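Long-range contact in galectin (Xenopus laevis, PDB 3WUD), which binds beta-galactosides such as lactose as a dimeric proto-type galectin close to galectin-1, and is linked to laminin binding: residues Q16-K28 with L123-H136. Numbering follows the deposited sequence. Where two conformers were deposited one is given.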
loop_
_atom_site.group_PDB
_atom_site.type_symbol
_atom_site.label_atom_id
_atom_site.label_comp_id
_atom_site.label_asym_id
_atom_site.label_seq_id
_atom_site.Cartn_x
_atom_site.Cartn_y
_atom_site.Cartn_z
ATOM N N GLN A 16 4.093 14.392 -10.156
ATOM C CA GLN A 16 3.318 14.858 -11.303
ATOM C C GLN A 16 3.516 14.060 -12.544
ATOM O O GLN A 16 4.638 13.646 -12.878
ATOM C CB GLN A 16 3.644 16.287 -11.667
ATOM C CG GLN A 16 2.926 17.275 -10.843
ATOM C CD GLN A 16 3.257 18.644 -11.349
ATOM O OE1 GLN A 16 3.185 18.921 -12.557
ATOM N NE2 GLN A 16 3.693 19.477 -10.452
ATOM N N GLY A 17 2.420 13.868 -13.245
ATOM C CA GLY A 17 2.383 13.090 -14.466
ATOM C C GLY A 17 2.190 11.606 -14.285
ATOM O O GLY A 17 2.110 10.909 -15.277
ATOM N N HIS A 18 2.096 11.128 -13.028
ATOM C CA HIS A 18 1.887 9.717 -12.718
ATOM C C HIS A 18 0.530 9.464 -12.093
ATOM O O HIS A 18 -0.122 10.412 -11.655
ATOM C CB HIS A 18 2.995 9.256 -11.766
ATOM C CG HIS A 18 4.355 9.375 -12.377
ATOM N ND1 HIS A 18 4.961 8.325 -13.033
ATOM C CD2 HIS A 18 5.161 10.449 -12.563
ATOM C CE1 HIS A 18 6.118 8.728 -13.533
ATOM N NE2 HIS A 18 6.262 10.016 -13.264
ATOM N N CYS A 19 0.153 8.179 -12.039
ATOM C CA CYS A 19 -1.138 7.804 -11.480
ATOM C C CYS A 19 -0.961 6.649 -10.517
ATOM O O CYS A 19 -0.005 5.866 -10.567
ATOM C CB CYS A 19 -2.306 7.647 -12.523
ATOM S SG CYS A 19 -2.778 6.069 -13.331
ATOM N N LEU A 20 -1.850 6.638 -9.538
ATOM C CA LEU A 20 -1.911 5.630 -8.504
ATOM C C LEU A 20 -3.233 4.906 -8.789
ATOM O O LEU A 20 -4.278 5.538 -8.848
ATOM C CB LEU A 20 -1.893 6.305 -7.137
ATOM C CG LEU A 20 -2.044 5.377 -5.903
ATOM C CD1 LEU A 20 -1.725 6.059 -4.592
ATOM C CD2 LEU A 20 -3.463 4.810 -5.779
ATOM N N GLU A 21 -3.155 3.637 -9.080
ATOM C CA GLU A 21 -4.348 2.803 -9.285
ATOM C C GLU A 21 -4.656 2.025 -8.064
ATOM O O GLU A 21 -3.780 1.390 -7.512
ATOM C CB GLU A 21 -4.135 1.788 -10.415
ATOM C CG GLU A 21 -5.399 0.944 -10.636
ATOM C CD GLU A 21 -5.130 -0.399 -11.281
ATOM O OE1 GLU A 21 -5.731 -1.429 -10.837
ATOM O OE2 GLU A 21 -4.325 -0.408 -12.232
ATOM N N LEU A 22 -5.916 2.065 -7.615
ATOM C CA LEU A 22 -6.373 1.287 -6.463
ATOM C C LEU A 22 -7.453 0.294 -6.919
ATOM O O LEU A 22 -8.352 0.673 -7.651
ATOM C CB LEU A 22 -6.956 2.187 -5.373
ATOM C CG LEU A 22 -7.157 1.559 -3.987
ATOM C CD1 LEU A 22 -6.714 2.480 -2.875
ATOM C CD2 LEU A 22 -8.613 1.117 -3.741
ATOM N N LYS A 23 -7.328 -0.960 -6.496
ATOM C CA LYS A 23 -8.366 -1.953 -6.705
ATOM C C LYS A 23 -8.811 -2.442 -5.332
ATOM O O LYS A 23 -7.993 -2.736 -4.480
ATOM C CB LYS A 23 -7.832 -3.113 -7.577
ATOM C CG LYS A 23 -8.896 -4.128 -7.981
ATOM C CD LYS A 23 -8.320 -5.173 -8.940
ATOM C CE LYS A 23 -8.304 -4.671 -10.362
ATOM N NZ LYS A 23 -7.817 -5.744 -11.302
ATOM N N GLY A 24 -10.115 -2.615 -5.114
ATOM C CA GLY A 24 -10.602 -2.976 -3.806
ATOM C C GLY A 24 -11.963 -3.643 -3.964
ATOM O O GLY A 24 -12.576 -3.556 -5.036
ATOM N N PHE A 25 -12.469 -4.212 -2.864
ATOM C CA PHE A 25 -13.761 -4.885 -2.860
ATOM C C PHE A 25 -14.737 -4.096 -1.995
ATOM O O PHE A 25 -14.432 -3.792 -0.878
ATOM C CB PHE A 25 -13.674 -6.348 -2.344
ATOM C CG PHE A 25 -14.984 -7.121 -2.491
ATOM C CD1 PHE A 25 -15.237 -7.881 -3.625
ATOM C CD2 PHE A 25 -15.929 -7.069 -1.491
ATOM C CE1 PHE A 25 -16.433 -8.580 -3.755
ATOM C CE2 PHE A 25 -17.148 -7.776 -1.604
ATOM C CZ PHE A 25 -17.392 -8.502 -2.738
ATOM N N ILE A 26 -15.887 -3.757 -2.575
ATOM C CA ILE A 26 -16.889 -3.014 -1.870
ATOM C C ILE A 26 -17.826 -4.038 -1.204
ATOM O O ILE A 26 -18.453 -4.758 -1.932
ATOM C CB ILE A 26 -17.712 -2.135 -2.798
ATOM C CG1 ILE A 26 -16.852 -1.161 -3.592
ATOM C CG2 ILE A 26 -18.728 -1.375 -2.000
ATOM C CD1 ILE A 26 -17.506 -0.656 -4.862
ATOM N N PRO A 27 -17.898 -4.060 0.133
ATOM C CA PRO A 27 -18.816 -4.899 0.896
ATOM C C PRO A 27 -20.269 -4.782 0.407
ATOM O O PRO A 27 -20.765 -3.720 -0.044
ATOM C CB PRO A 27 -18.690 -4.377 2.334
ATOM C CG PRO A 27 -17.393 -3.590 2.369
ATOM C CD PRO A 27 -17.205 -3.078 1.007
ATOM N N LYS A 28 -20.984 -5.896 0.536
ATOM C CA LYS A 28 -22.321 -5.983 -0.057
ATOM C C LYS A 28 -23.310 -4.985 0.607
ATOM O O LYS A 28 -24.329 -4.559 -0.013
ATOM C CB LYS A 28 -22.825 -7.456 0.081
ATOM C CG LYS A 28 -24.287 -7.663 -0.323
ATOM C CD LYS A 28 -24.517 -7.154 -1.762
ATOM C CE LYS A 28 -25.554 -7.956 -2.544
ATOM N NZ LYS A 28 -25.304 -7.742 -4.010
ATOM N N LEU A 123 -2.015 8.161 1.549
ATOM C CA LEU A 123 -3.221 7.528 1.099
ATOM C C LEU A 123 -3.960 6.932 2.295
ATOM O O LEU A 123 -3.384 6.291 3.193
ATOM C CB LEU A 123 -2.864 6.414 0.143
ATOM C CG LEU A 123 -4.011 5.483 -0.290
ATOM C CD1 LEU A 123 -4.668 4.462 0.632
ATOM C CD2 LEU A 123 -5.081 6.181 -1.021
ATOM N N SER A 124 -5.261 7.119 2.346
ATOM C CA SER A 124 -6.022 6.288 3.307
ATOM C C SER A 124 -7.346 5.871 2.679
ATOM O O SER A 124 -7.821 6.442 1.739
ATOM C CB SER A 124 -6.247 6.969 4.664
ATOM O OG SER A 124 -7.064 8.132 4.538
ATOM N N MET A 125 -7.931 4.833 3.204
ATOM C CA MET A 125 -9.218 4.416 2.639
ATOM C C MET A 125 -10.070 3.781 3.718
ATOM O O MET A 125 -9.560 3.249 4.728
ATOM C CB MET A 125 -8.999 3.507 1.459
ATOM C CG MET A 125 -8.324 2.211 1.838
ATOM S SD MET A 125 -7.752 1.341 0.380
ATOM C CE MET A 125 -8.796 -0.092 0.271
ATOM N N ASP A 126 -11.370 3.790 3.501
ATOM C CA ASP A 126 -12.309 3.358 4.516
ATOM C C ASP A 126 -13.546 2.812 3.760
ATOM O O ASP A 126 -13.941 3.354 2.758
ATOM C CB ASP A 126 -12.679 4.546 5.415
ATOM C CG ASP A 126 -13.529 4.166 6.635
ATOM O OD1 ASP A 126 -13.470 3.008 7.192
ATOM O OD2 ASP A 126 -14.261 5.073 7.064
ATOM N N GLY A 127 -14.085 1.695 4.200
ATOM C CA GLY A 127 -15.297 1.165 3.596
ATOM C C GLY A 127 -15.093 0.295 2.358
ATOM O O GLY A 127 -16.072 -0.122 1.731
ATOM N N ILE A 128 -13.829 0.060 2.004
ATOM C CA ILE A 128 -13.472 -0.698 0.826
ATOM C C ILE A 128 -12.270 -1.556 1.205
ATOM O O ILE A 128 -11.358 -1.053 1.812
ATOM C CB ILE A 128 -13.226 0.224 -0.438
ATOM C CG1 ILE A 128 -12.861 -0.621 -1.657
ATOM C CG2 ILE A 128 -12.178 1.313 -0.197
ATOM C CD1 ILE A 128 -12.729 0.190 -2.921
ATOM N N GLU A 129 -12.271 -2.814 0.813
ATOM C CA GLU A 129 -11.211 -3.735 1.190
ATOM C C GLU A 129 -10.108 -3.692 0.147
ATOM O O GLU A 129 -10.360 -3.838 -1.023
ATOM C CB GLU A 129 -11.772 -5.139 1.392
ATOM C CG GLU A 129 -12.852 -5.137 2.465
ATOM C CD GLU A 129 -13.394 -6.520 2.797
ATOM O OE1 GLU A 129 -12.550 -7.451 2.969
ATOM O OE2 GLU A 129 -14.665 -6.674 2.885
ATOM N N LEU A 130 -8.868 -3.531 0.580
ATOM C CA LEU A 130 -7.788 -3.450 -0.392
ATOM C C LEU A 130 -7.638 -4.778 -1.103
ATOM O O LEU A 130 -7.608 -5.858 -0.476
ATOM C CB LEU A 130 -6.468 -3.105 0.311
ATOM C CG LEU A 130 -5.208 -3.079 -0.486
ATOM C CD1 LEU A 130 -5.176 -1.998 -1.552
ATOM C CD2 LEU A 130 -4.062 -2.883 0.524
ATOM N N LYS A 131 -7.455 -4.692 -2.411
ATOM C CA LYS A 131 -7.020 -5.850 -3.204
ATOM C C LYS A 131 -5.621 -5.516 -3.733
ATOM O O LYS A 131 -4.734 -6.317 -3.549
ATOM C CB LYS A 131 -8.036 -6.159 -4.333
ATOM C CG LYS A 131 -7.599 -7.145 -5.425
ATOM C CD LYS A 131 -7.184 -8.507 -4.930
ATOM C CE LYS A 131 -6.337 -9.229 -5.998
ATOM N NZ LYS A 131 -5.392 -8.319 -6.777
ATOM N N ALA A 132 -5.414 -4.364 -4.367
ATOM C CA ALA A 132 -4.100 -4.016 -4.906
ATOM C C ALA A 132 -3.950 -2.492 -5.002
ATOM O O ALA A 132 -4.941 -1.763 -5.270
ATOM C CB ALA A 132 -3.894 -4.616 -6.280
ATOM N N ILE A 133 -2.704 -2.033 -4.861
ATOM C CA ILE A 133 -2.324 -0.659 -5.255
ATOM C C ILE A 133 -1.138 -0.707 -6.206
ATOM O O ILE A 133 -0.202 -1.505 -6.019
ATOM C CB ILE A 133 -1.984 0.230 -4.023
ATOM C CG1 ILE A 133 -3.275 0.461 -3.227
ATOM C CG2 ILE A 133 -1.365 1.594 -4.447
ATOM C CD1 ILE A 133 -3.130 0.989 -1.814
ATOM N N SER A 134 -1.135 0.154 -7.224
ATOM C CA SER A 134 0.048 0.243 -8.061
ATOM C C SER A 134 0.324 1.661 -8.539
ATOM O O SER A 134 -0.616 2.483 -8.701
ATOM C CB SER A 134 -0.037 -0.740 -9.231
ATOM O OG SER A 134 -1.070 -0.357 -10.088
ATOM N N LEU A 135 1.610 1.971 -8.763
ATOM C CA LEU A 135 2.001 3.302 -9.216
ATOM C C LEU A 135 2.425 3.251 -10.666
ATOM O O LEU A 135 3.175 2.359 -11.077
ATOM C CB LEU A 135 3.126 3.858 -8.368
ATOM C CG LEU A 135 2.804 3.762 -6.893
ATOM C CD1 LEU A 135 4.058 4.092 -6.065
ATOM C CD2 LEU A 135 1.609 4.634 -6.511
ATOM N N HIS A 136 1.918 4.176 -11.459
ATOM C CA HIS A 136 2.287 4.246 -12.873
ATOM C C HIS A 136 2.908 5.614 -13.107
ATOM O O HIS A 136 4.088 5.835 -12.779
ATOM C CB HIS A 136 1.065 4.001 -13.741
ATOM C CG HIS A 136 0.303 2.766 -13.350
ATOM N ND1 HIS A 136 0.672 1.506 -13.770
ATOM C CD2 HIS A 136 -0.774 2.595 -12.547
ATOM C CE1 HIS A 136 -0.162 0.617 -13.267
ATOM N NE2 HIS A 136 -1.048 1.248 -12.519
ATOM O OXT HIS A 136 2.223 6.535 -13.541
#
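His-18 meets the C-terminal carboxylate of His-136 with the edge of its imidazole: ND1 donates to His-136 O over 2.7 Å, nearly in the ring plane and onto a lone pair of that carboxylate oxygen, while Cys-19 N holds OXT at 3.0 Å, fixing both oxygens. From this end strands 19-26 and 129-135 pair antiparallel, through a classic beta bulge at which Lys-131 N and Ala-132 N both donate to Lys-23 O from the same face of its plane; beyond it Phe-25 and Glu-129 exchange backbone hydrogen bonds.

Leu-22 can be followed inward. Its CB leaves the sheet on the side shared with Leu-20 and Ile-133; CG, anti to the backbone N (chi1 -166°), lies 4.1 Å from Ile-133 CG1. CD1 reaches Met-125 SD at 3.6 Å while also touching Ile-133 CG1. The other branch, Leu-22 CD2, packs 4.2 Å from Met-125 CE, so the leucine joins its own sheet to strand 120-126 of the opposing one, as expected for the galectin beta-sandwich. On the other face, Lys-23 and Lys-131 run side by side.

Strand 86-95 flanks 19-26, and residues 132-134 pair antiparallel with a strand of the second subunit, continuing the sheet across the dimer.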